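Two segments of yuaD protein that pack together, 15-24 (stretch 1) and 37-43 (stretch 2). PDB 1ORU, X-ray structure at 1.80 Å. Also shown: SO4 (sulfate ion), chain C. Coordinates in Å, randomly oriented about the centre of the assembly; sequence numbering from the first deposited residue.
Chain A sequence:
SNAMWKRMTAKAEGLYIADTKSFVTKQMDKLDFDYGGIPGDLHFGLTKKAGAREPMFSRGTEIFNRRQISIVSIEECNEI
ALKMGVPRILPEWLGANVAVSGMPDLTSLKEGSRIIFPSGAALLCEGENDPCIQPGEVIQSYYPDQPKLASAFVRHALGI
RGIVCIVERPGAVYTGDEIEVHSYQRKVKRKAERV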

# COMPACT_ATOMS: atom_id res chain seq x y z
N LEU A 15 23.15 -2.23 0.52
CA LEU A 15 22.14 -3.08 1.13
C LEU A 15 22.54 -3.21 2.60
O LEU A 15 23.73 -3.31 2.91
CB LEU A 15 22.12 -4.46 0.47
CG LEU A 15 21.89 -4.48 -1.04
CD1 LEU A 15 21.96 -5.92 -1.54
CD2 LEU A 15 20.52 -3.86 -1.38
N TYR A 16 21.56 -3.21 3.50
CA TYR A 16 21.85 -3.28 4.93
C TYR A 16 20.79 -4.06 5.70
O TYR A 16 19.63 -4.10 5.31
CB TYR A 16 21.92 -1.86 5.51
CG TYR A 16 22.61 -0.84 4.64
CD1 TYR A 16 23.94 -0.48 4.87
CD2 TYR A 16 21.93 -0.23 3.59
CE1 TYR A 16 24.56 0.49 4.07
CE2 TYR A 16 22.54 0.73 2.79
CZ TYR A 16 23.85 1.08 3.04
OH TYR A 16 24.45 2.04 2.25
N ILE A 17 21.19 -4.64 6.82
CA ILE A 17 20.26 -5.40 7.64
C ILE A 17 20.37 -5.01 9.11
O ILE A 17 21.44 -4.63 9.58
CB ILE A 17 20.52 -6.92 7.52
CG1 ILE A 17 19.37 -7.70 8.17
CG2 ILE A 17 21.84 -7.28 8.19
CD1 ILE A 17 19.49 -9.20 8.01
N ALA A 18 19.24 -5.10 9.81
CA ALA A 18 19.19 -4.81 11.25
C ALA A 18 19.08 -6.19 11.87
O ALA A 18 17.97 -6.70 12.06
CB ALA A 18 17.97 -3.96 11.57
N ASP A 19 20.22 -6.81 12.18
CA ASP A 19 20.22 -8.16 12.74
C ASP A 19 20.10 -8.24 14.26
O ASP A 19 20.09 -9.34 14.82
CB ASP A 19 21.47 -8.91 12.27
CG ASP A 19 22.76 -8.26 12.73
OD1 ASP A 19 22.95 -7.04 12.49
OD2 ASP A 19 23.60 -8.96 13.33
N THR A 20 20.00 -7.09 14.91
CA THR A 20 19.84 -7.05 16.36
C THR A 20 18.66 -6.14 16.68
O THR A 20 17.89 -5.78 15.78
CB THR A 20 21.10 -6.50 17.07
OG1 THR A 20 21.27 -5.11 16.76
CG2 THR A 20 22.33 -7.26 16.62
N LYS A 21 18.53 -5.77 17.94
CA LYS A 21 17.44 -4.89 18.37
C LYS A 21 17.67 -3.45 17.93
O LYS A 21 16.73 -2.65 17.90
CB LYS A 21 17.29 -4.94 19.90
CG LYS A 21 16.78 -6.27 20.45
CD LYS A 21 17.71 -7.44 20.12
CE LYS A 21 19.10 -7.25 20.71
NZ LYS A 21 19.99 -8.40 20.41
N SER A 22 18.91 -3.11 17.58
CA SER A 22 19.24 -1.76 17.14
C SER A 22 18.68 -1.50 15.75
O SER A 22 18.71 -2.39 14.90
CB SER A 22 20.76 -1.58 17.10
OG SER A 22 21.11 -0.37 16.45
N PHE A 23 18.18 -0.29 15.49
CA PHE A 23 17.65 -0.02 14.17
C PHE A 23 18.73 0.47 13.21
O PHE A 23 18.48 0.62 12.02
CB PHE A 23 16.47 0.96 14.22
CG PHE A 23 16.84 2.38 14.57
CD1 PHE A 23 17.59 3.16 13.70
CD2 PHE A 23 16.39 2.94 15.76
CE1 PHE A 23 17.88 4.49 14.00
CE2 PHE A 23 16.68 4.27 16.08
CZ PHE A 23 17.42 5.04 15.19
N VAL A 24 19.93 0.71 13.74
CA VAL A 24 21.04 1.13 12.89
C VAL A 24 21.48 -0.15 12.18
O VAL A 24 21.90 -1.12 12.82
CB VAL A 24 22.19 1.73 13.71
CG1 VAL A 24 23.41 1.96 12.83
CG2 VAL A 24 21.74 3.05 14.32
S SO4 C . 8.47 1.32 14.11
O1 SO4 C . 9.37 0.39 13.38
O2 SO4 C . 8.05 2.40 13.20
O3 SO4 C . 7.28 0.58 14.60
O4 SO4 C . 9.19 1.88 15.28
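Stretch 2, residues 37-43: GIPGDLH

Short loops often dock by combining two features: a few polar contacts fix the position, and an apolar bump fills a hollow beside them. Residues 37-43 of yuaD, which contain no regular helix or strand, illustrate this. The stretch lies along stretch 1 from the last residues of a strand that ends at Ile 17 into the loop after it, the two chains running in roughly the same sense, and the two backbones come nearest at Ala 18 and Asp 41, with CA atoms 5.0 Å apart.

Stretch 2 is bent by a type II turn from Ile 38 to Asp 41, closed by Asp 41 N donating to Ile 38 O at 2.8 Å. Gly 40, at phi 87° and psi -8°, occupies a corner where a CB would be jammed against the carbonyl O of Pro 39. The turn receives the extended side chain of Ile 17, whose CD1 lies 3.8 Å from Ile 38 CG2, 4.0 Å from Pro 39 O and 4.0 Å from Gly 40 C.

At the end of the turn, Asp 41 uses both carboxylate oxygens. Asp 41 OD1 accepts from Ala 18 N at 2.8 Å with a nearly straight geometry, while Asp 41 OD2 accepts from His 43 N at 2.8 Å, bracing its own stretch. Ala 18 O in turn accepts a weak hydrogen bond from Leu 42 N at 2.7 Å, so Ala 18 is held through both its amide and its carbonyl. A water donates to Asp 19 O and Gly 40 O, 2.7 Å from each.

Leu 42 is the principal bump, with the largest covered area in either stretch. Leu 42 CB rests 3.5 Å from Ala 18 CB, and the loop curves around its branches: Leu 42 CD1 lies 3.7 Å from Thr 20 O, whereas Leu 42 CD2 lies 3.6 Å from Lys 21 O and 4.2 Å from Phe 23 CB.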

# COMPACT_ATOMS: atom_id res chain seq x y z
N GLY A 37 9.57 -9.38 4.33
CA GLY A 37 10.77 -8.56 4.38
C GLY A 37 12.06 -9.36 4.25
O GLY A 37 12.13 -10.32 3.47
N ILE A 38 13.07 -8.96 5.01
CA ILE A 38 14.38 -9.61 5.01
C ILE A 38 14.49 -10.59 6.18
O ILE A 38 14.51 -10.18 7.34
CB ILE A 38 15.51 -8.56 5.18
CG1 ILE A 38 15.46 -7.55 4.03
CG2 ILE A 38 16.86 -9.25 5.24
CD1 ILE A 38 16.19 -6.27 4.35
N PRO A 39 14.57 -11.90 5.89
CA PRO A 39 14.67 -12.86 6.99
C PRO A 39 15.82 -12.49 7.93
O PRO A 39 16.93 -12.18 7.48
CB PRO A 39 14.91 -14.18 6.27
CG PRO A 39 14.14 -14.00 4.99
CD PRO A 39 14.53 -12.59 4.59
N GLY A 40 15.55 -12.51 9.23
CA GLY A 40 16.57 -12.19 10.21
C GLY A 40 16.68 -10.70 10.50
O GLY A 40 17.41 -10.29 11.41
N ASP A 41 15.95 -9.89 9.74
CA ASP A 41 15.97 -8.45 9.93
C ASP A 41 15.00 -8.03 11.03
O ASP A 41 14.01 -8.71 11.29
CB ASP A 41 15.56 -7.74 8.64
CG ASP A 41 15.56 -6.24 8.79
OD1 ASP A 41 16.66 -5.65 8.82
OD2 ASP A 41 14.47 -5.64 8.89
N LEU A 42 15.29 -6.89 11.66
CA LEU A 42 14.47 -6.34 12.74
C LEU A 42 13.01 -6.08 12.35
O LEU A 42 12.12 -6.17 13.20
CB LEU A 42 15.08 -5.04 13.25
CG LEU A 42 14.33 -4.28 14.35
CD1 LEU A 42 14.21 -5.16 15.61
CD2 LEU A 42 15.08 -3.00 14.67
N HIS A 43 12.76 -5.76 11.09
CA HIS A 43 11.39 -5.49 10.66
C HIS A 43 10.75 -6.57 9.80
O HIS A 43 9.78 -6.32 9.09
CB HIS A 43 11.34 -4.15 9.92
CG HIS A 43 11.74 -2.98 10.76
ND1 HIS A 43 13.01 -2.47 10.76
CD2 HIS A 43 11.04 -2.26 11.67
CE1 HIS A 43 13.08 -1.48 11.64
NE2 HIS A 43 11.90 -1.33 12.20
O HOH W 1 19.00 -11.31 13.29